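Local coordinates for xylose isomerase domain protein TIM barrel (Planctomyces limnophilus, PDB 3TVA) that probably acts as an isomerase of the xylose isomerase-like TIM-barrel family and binds a magnesium ion, at residues Q66-F74 with F110-L121. Numbering follows the deposited sequence.
Sequences QVTVIFGGF and FASWVGCPAIGL
I70 reaches from strand 66-71 to helix 97-114, its CD1 lying 3.8 Å from A111 CB and meeting the ring edge of F110 at CD1, 4.0 Å away. Its CG1 lies anti to the carbonyl carbon (chi1 -67°) and the chain runs on extended (chi2 171°), which carries the methyl past C116 CB to the last turn of the helix. That helix ends in a Schellman motif, with G115 at positive phi and C116 N bonded to A111 O; C116 then lays SG against the strand backbone, 3.5 Å from T68 O. Beyond it the strands 66-71 and 118-121 pair in parallel: I70 N donates to A118 O (3.0 Å, N-H...O angle 163°), G120 N returns to I70 O from above the carbonyl plane, and G72 N meets G120 O at 2.7 Å. On the other face of the sheet the F71 ring lies flat over G120, whose CA sits 4.0 Å from the ring centroid and almost on its normal, a CH-pi contact. The same ring touches H211 and E158, both magnesium ligands. Strand 66-71, helix 97-114 and strand 118-121 form a beta-alpha-beta crossover of the TIM barrel, with I70 turned to the helical shell and F71 to the metal site inside the barrel.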
ATOM      1  N   GLN A  66      -5.587 -10.218  12.297  1.00 24.46           N
ATOM      2  CA  GLN A  66      -6.453 -10.072  11.130  1.00 25.00           C
ATOM      3  C   GLN A  66      -5.687  -9.492   9.931  1.00 23.11           C
ATOM      4  O   GLN A  66      -4.985  -8.491  10.060  1.00 24.72           O
ATOM      5  CB  GLN A  66      -7.651  -9.176  11.488  1.00 26.95           C
ATOM      6  CG  GLN A  66      -8.668  -8.989  10.370  1.00 31.68           C
ATOM      7  CD  GLN A  66      -9.657  -7.839  10.657  1.00 42.41           C
ATOM      8  OE1 GLN A  66      -9.640  -7.231  11.736  1.00 43.52           O
ATOM      9  NE2 GLN A  66     -10.510  -7.538   9.680  1.00 40.64           N
ATOM     10  N   VAL A  67      -5.837 -10.120   8.766  1.00 17.12           N
ATOM     11  CA  VAL A  67      -5.176  -9.674   7.541  1.00 16.52           C
ATOM     12  C   VAL A  67      -6.120  -8.766   6.764  1.00 18.85           C
ATOM     13  O   VAL A  67      -7.185  -9.196   6.347  1.00 19.37           O
ATOM     14  CB  VAL A  67      -4.826 -10.883   6.647  1.00 20.60           C
ATOM     15  CG1 VAL A  67      -4.102 -10.421   5.369  1.00 18.46           C
ATOM     16  CG2 VAL A  67      -3.992 -11.897   7.431  1.00 20.16           C
ATOM     17  N   THR A  68      -5.778  -7.485   6.692  1.00 21.31           N
ATOM     18  CA  THR A  68      -6.611  -6.470   6.049  1.00 20.76           C
ATOM     19  C   THR A  68      -6.449  -6.272   4.531  1.00 21.62           C
ATOM     20  O   THR A  68      -7.409  -5.993   3.835  1.00 18.92           O
ATOM     21  CB  THR A  68      -6.532  -5.141   6.812  1.00 21.28           C
ATOM     22  OG1 THR A  68      -5.186  -4.658   6.779  1.00 20.46           O
ATOM     23  CG2 THR A  68      -6.956  -5.358   8.280  1.00 20.13           C
ATOM     24  N   VAL A  69      -5.221  -6.376   4.035  1.00 19.42           N
ATOM     25  CA  VAL A  69      -4.947  -6.223   2.612  1.00 16.26           C
ATOM     26  C   VAL A  69      -3.795  -7.153   2.236  1.00 18.17           C
ATOM     27  O   VAL A  69      -2.844  -7.324   3.006  1.00 18.32           O
ATOM     28  CB  VAL A  69      -4.513  -4.764   2.224  1.00 16.45           C
ATOM     29  CG1 VAL A  69      -4.346  -4.645   0.716  1.00 14.79           C
ATOM     30  CG2 VAL A  69      -5.498  -3.681   2.731  1.00 15.68           C
ATOM     31  N   ILE A  70      -3.877  -7.764   1.056  1.00 16.59           N
ATOM     32  CA  ILE A  70      -2.741  -8.503   0.518  1.00 15.91           C
ATOM     33  C   ILE A  70      -2.179  -7.783  -0.713  1.00 15.49           C
ATOM     34  O   ILE A  70      -2.898  -7.534  -1.673  1.00 16.55           O
ATOM     35  CB  ILE A  70      -3.116  -9.977   0.203  1.00 18.73           C
ATOM     36  CG1 ILE A  70      -3.405 -10.706   1.530  1.00 22.10           C
ATOM     37  CG2 ILE A  70      -1.981 -10.642  -0.583  1.00 16.48           C
ATOM     38  CD1 ILE A  70      -3.990 -12.093   1.398  1.00 24.72           C
ATOM     39  N   PHE A  71      -0.897  -7.439  -0.677  1.00 15.09           N
ATOM     40  CA  PHE A  71      -0.302  -6.584  -1.702  1.00 19.26           C
ATOM     41  C   PHE A  71       0.393  -7.374  -2.797  1.00 22.94           C
ATOM     42  O   PHE A  71       1.106  -8.329  -2.520  1.00 27.56           O
ATOM     43  CB  PHE A  71       0.699  -5.598  -1.058  1.00 21.97           C
ATOM     44  CG  PHE A  71       0.192  -4.184  -0.992  1.00 26.07           C
ATOM     45  CD1 PHE A  71      -0.601  -3.765   0.060  1.00 30.59           C
ATOM     46  CD2 PHE A  71       0.488  -3.280  -2.002  1.00 30.61           C
ATOM     47  CE1 PHE A  71      -1.082  -2.463   0.115  1.00 33.20           C
ATOM     48  CE2 PHE A  71       0.010  -1.984  -1.957  1.00 33.67           C
ATOM     49  CZ  PHE A  71      -0.776  -1.576  -0.894  1.00 34.93           C
ATOM     50  N   GLY A  72       0.181  -6.976  -4.045  1.00 22.25           N
ATOM     51  CA  GLY A  72       0.943  -7.545  -5.139  1.00 21.91           C
ATOM     52  C   GLY A  72       2.343  -6.963  -5.243  1.00 27.95           C
ATOM     53  O   GLY A  72       2.601  -5.838  -4.828  1.00 30.65           O
ATOM     54  N   GLY A  73       3.250  -7.751  -5.795  1.00 33.15           N
ATOM     55  CA  GLY A  73       4.595  -7.315  -6.130  1.00 29.08           C
ATOM     56  C   GLY A  73       5.075  -8.376  -7.100  1.00 28.82           C
ATOM     57  O   GLY A  73       4.595  -9.512  -7.049  1.00 27.55           O
ATOM     58  N   PHE A  74       6.014  -8.035  -7.977  1.00 26.48           N
ATOM     59  CA  PHE A  74       6.297  -8.906  -9.109  1.00 25.61           C
ATOM     60  C   PHE A  74       7.773  -8.951  -9.410  1.00 26.29           C
ATOM     61  O   PHE A  74       8.510  -8.021  -9.075  1.00 23.87           O
ATOM     62  CB  PHE A  74       5.563  -8.408 -10.362  1.00 24.97           C
ATOM     63  CG  PHE A  74       4.132  -8.022 -10.119  1.00 22.84           C
ATOM     64  CD1 PHE A  74       3.147  -8.989 -10.035  1.00 25.37           C
ATOM     65  CD2 PHE A  74       3.774  -6.693  -9.973  1.00 23.06           C
ATOM     66  CE1 PHE A  74       1.813  -8.631  -9.815  1.00 25.91           C
ATOM     67  CE2 PHE A  74       2.450  -6.330  -9.751  1.00 25.13           C
ATOM     68  CZ  PHE A  74       1.471  -7.303  -9.671  1.00 25.68           C
ATOM     69  N   PHE A 110      -5.676 -16.194  -3.925  1.00 18.05           N
ATOM     70  CA  PHE A 110      -5.033 -16.459  -2.638  1.00 17.90           C
ATOM     71  C   PHE A 110      -5.691 -15.673  -1.498  1.00 19.15           C
ATOM     72  O   PHE A 110      -5.969 -16.229  -0.419  1.00 19.34           O
ATOM     73  CB  PHE A 110      -3.542 -16.113  -2.734  1.00 21.32           C
ATOM     74  CG  PHE A 110      -2.772 -16.318  -1.450  1.00 23.01           C
ATOM     75  CD1 PHE A 110      -2.567 -15.262  -0.571  1.00 20.15           C
ATOM     76  CD2 PHE A 110      -2.224 -17.556  -1.144  1.00 22.33           C
ATOM     77  CE1 PHE A 110      -1.846 -15.434   0.608  1.00 17.83           C
ATOM     78  CE2 PHE A 110      -1.499 -17.740   0.037  1.00 23.79           C
ATOM     79  CZ  PHE A 110      -1.316 -16.677   0.914  1.00 19.50           C
ATOM     80  N   ALA A 111      -5.938 -14.380  -1.727  1.00 14.34           N
ATOM     81  CA  ALA A 111      -6.599 -13.540  -0.721  1.00 15.19           C
ATOM     82  C   ALA A 111      -8.008 -14.068  -0.373  1.00 20.05           C
ATOM     83  O   ALA A 111      -8.439 -14.025   0.780  1.00 17.59           O
ATOM     84  CB  ALA A 111      -6.690 -12.089  -1.207  1.00 13.04           C
ATOM     85  N   SER A 112      -8.715 -14.570  -1.377  1.00 18.93           N
ATOM     86  CA  SER A 112     -10.030 -15.174  -1.150  1.00 23.19           C
ATOM     87  C   SER A 112      -9.963 -16.434  -0.259  1.00 21.11           C
ATOM     88  O   SER A 112     -10.765 -16.604   0.647  1.00 20.82           O
ATOM     89  CB  SER A 112     -10.695 -15.500  -2.490  1.00 26.39           C
ATOM     90  OG  SER A 112     -11.958 -16.086  -2.284  1.00 35.54           O
ATOM     91  N   TRP A 113      -8.995 -17.307  -0.513  1.00 17.23           N
ATOM     92  CA  TRP A 113      -8.784 -18.484   0.326  1.00 21.34           C
ATOM     93  C   TRP A 113      -8.375 -18.104   1.760  1.00 20.99           C
ATOM     94  O   TRP A 113      -8.757 -18.754   2.723  1.00 24.23           O
ATOM     95  CB  TRP A 113      -7.723 -19.381  -0.309  1.00 21.16           C
ATOM     96  CG  TRP A 113      -8.112 -19.966  -1.629  1.00 30.24           C
ATOM     97  CD1 TRP A 113      -9.350 -20.430  -1.991  1.00 35.96           C
ATOM     98  CD2 TRP A 113      -7.257 -20.170  -2.772  1.00 27.58           C
ATOM     99  NE1 TRP A 113      -9.313 -20.915  -3.283  1.00 36.74           N
ATOM    100  CE2 TRP A 113      -8.046 -20.760  -3.786  1.00 34.59           C
ATOM    101  CE3 TRP A 113      -5.902 -19.921  -3.030  1.00 25.61           C
ATOM    102  CZ2 TRP A 113      -7.522 -21.099  -5.048  1.00 33.93           C
ATOM    103  CZ3 TRP A 113      -5.383 -20.256  -4.282  1.00 31.53           C
ATOM    104  CH2 TRP A 113      -6.193 -20.842  -5.274  1.00 31.01           C
ATOM    105  N   VAL A 114      -7.610 -17.028   1.887  1.00 18.40           N
ATOM    106  CA  VAL A 114      -7.188 -16.513   3.183  1.00 21.23           C
ATOM    107  C   VAL A 114      -8.350 -15.853   3.930  1.00 22.54           C
ATOM    108  O   VAL A 114      -8.381 -15.859   5.161  1.00 20.17           O
ATOM    109  CB  VAL A 114      -5.992 -15.520   3.021  1.00 19.29           C
ATOM    110  CG1 VAL A 114      -5.762 -14.700   4.273  1.00 20.53           C
ATOM    111  CG2 VAL A 114      -4.720 -16.294   2.659  1.00 18.69           C
ATOM    112  N   GLY A 115      -9.312 -15.307   3.189  1.00 21.17           N
ATOM    113  CA  GLY A 115     -10.434 -14.613   3.800  1.00 20.69           C
ATOM    114  C   GLY A 115     -10.209 -13.110   3.904  1.00 26.70           C
ATOM    115  O   GLY A 115     -10.873 -12.423   4.678  1.00 28.25           O
ATOM    116  N   CYS A 116      -9.264 -12.593   3.123  1.00 21.48           N
ATOM    117  CA  CYS A 116      -8.952 -11.166   3.134  1.00 19.21           C
ATOM    118  C   CYS A 116      -9.742 -10.418   2.050  1.00 21.30           C
ATOM    119  O   CYS A 116      -9.673 -10.774   0.873  1.00 21.49           O
ATOM    120  CB  CYS A 116      -7.454 -10.973   2.904  1.00 21.27           C
ATOM    121  SG  CYS A 116      -6.948  -9.260   2.810  1.00 25.89           S
ATOM    122  N   PRO A 117     -10.506  -9.384   2.453  1.00 20.68           N
ATOM    123  CA  PRO A 117     -11.441  -8.585   1.636  1.00 22.53           C
ATOM    124  C   PRO A 117     -10.780  -7.680   0.588  1.00 17.27           C
ATOM    125  O   PRO A 117     -11.482  -7.054  -0.216  1.00 16.39           O
ATOM    126  CB  PRO A 117     -12.233  -7.776   2.681  1.00 26.58           C
ATOM    127  CG  PRO A 117     -11.250  -7.580   3.788  1.00 30.09           C
ATOM    128  CD  PRO A 117     -10.420  -8.866   3.833  1.00 25.09           C
ATOM    129  N   ALA A 118      -9.462  -7.511   0.653  1.00 15.58           N
ATOM    130  CA  ALA A 118      -8.835  -6.532  -0.218  1.00 13.98           C
ATOM    131  C   ALA A 118      -7.451  -6.929  -0.704  1.00 15.61           C
ATOM    132  O   ALA A 118      -6.681  -7.577   0.010  1.00 15.59           O
ATOM    133  CB  ALA A 118      -8.779  -5.162   0.490  1.00 14.30           C
ATOM    134  N   ILE A 119      -7.140  -6.525  -1.932  1.00 15.79           N
ATOM    135  CA  ILE A 119      -5.789  -6.654  -2.452  1.00 16.26           C
ATOM    136  C   ILE A 119      -5.269  -5.276  -2.838  1.00 19.55           C
ATOM    137  O   ILE A 119      -6.050  -4.355  -3.084  1.00 17.34           O
ATOM    138  CB  ILE A 119      -5.709  -7.606  -3.674  1.00 17.97           C
ATOM    139  CG1 ILE A 119      -6.613  -7.120  -4.803  1.00 16.87           C
ATOM    140  CG2 ILE A 119      -6.041  -9.054  -3.266  1.00 15.08           C
ATOM    141  CD1 ILE A 119      -6.690  -8.116  -5.964  1.00 22.04           C
ATOM    142  N   GLY A 120      -3.961  -5.136  -2.981  1.00 20.28           N
ATOM    143  CA  GLY A 120      -3.443  -3.811  -3.260  1.00 18.70           C
ATOM    144  C   GLY A 120      -2.274  -3.913  -4.203  1.00 17.88           C
ATOM    145  O   GLY A 120      -1.652  -4.960  -4.340  1.00 20.74           O
ATOM    146  N   LEU A 121      -2.068  -2.812  -4.917  0.55 18.64           N
ATOM    147  CA  LEU A 121      -1.177  -2.761  -6.059  0.55 19.40           C
ATOM    148  C   LEU A 121      -0.639  -1.346  -6.257  0.55 18.68           C
ATOM    149  O   LEU A 121      -1.428  -0.395  -6.254  0.55 15.77           O
ATOM    150  CB  LEU A 121      -2.013  -3.149  -7.285  0.55 18.14           C
ATOM    151  CG  LEU A 121      -1.595  -2.869  -8.728  0.55 19.99           C
ATOM    152  CD1 LEU A 121      -0.595  -3.904  -9.215  0.55 17.18           C
ATOM    153  CD2 LEU A 121      -2.829  -2.864  -9.613  0.55 18.26           C
TER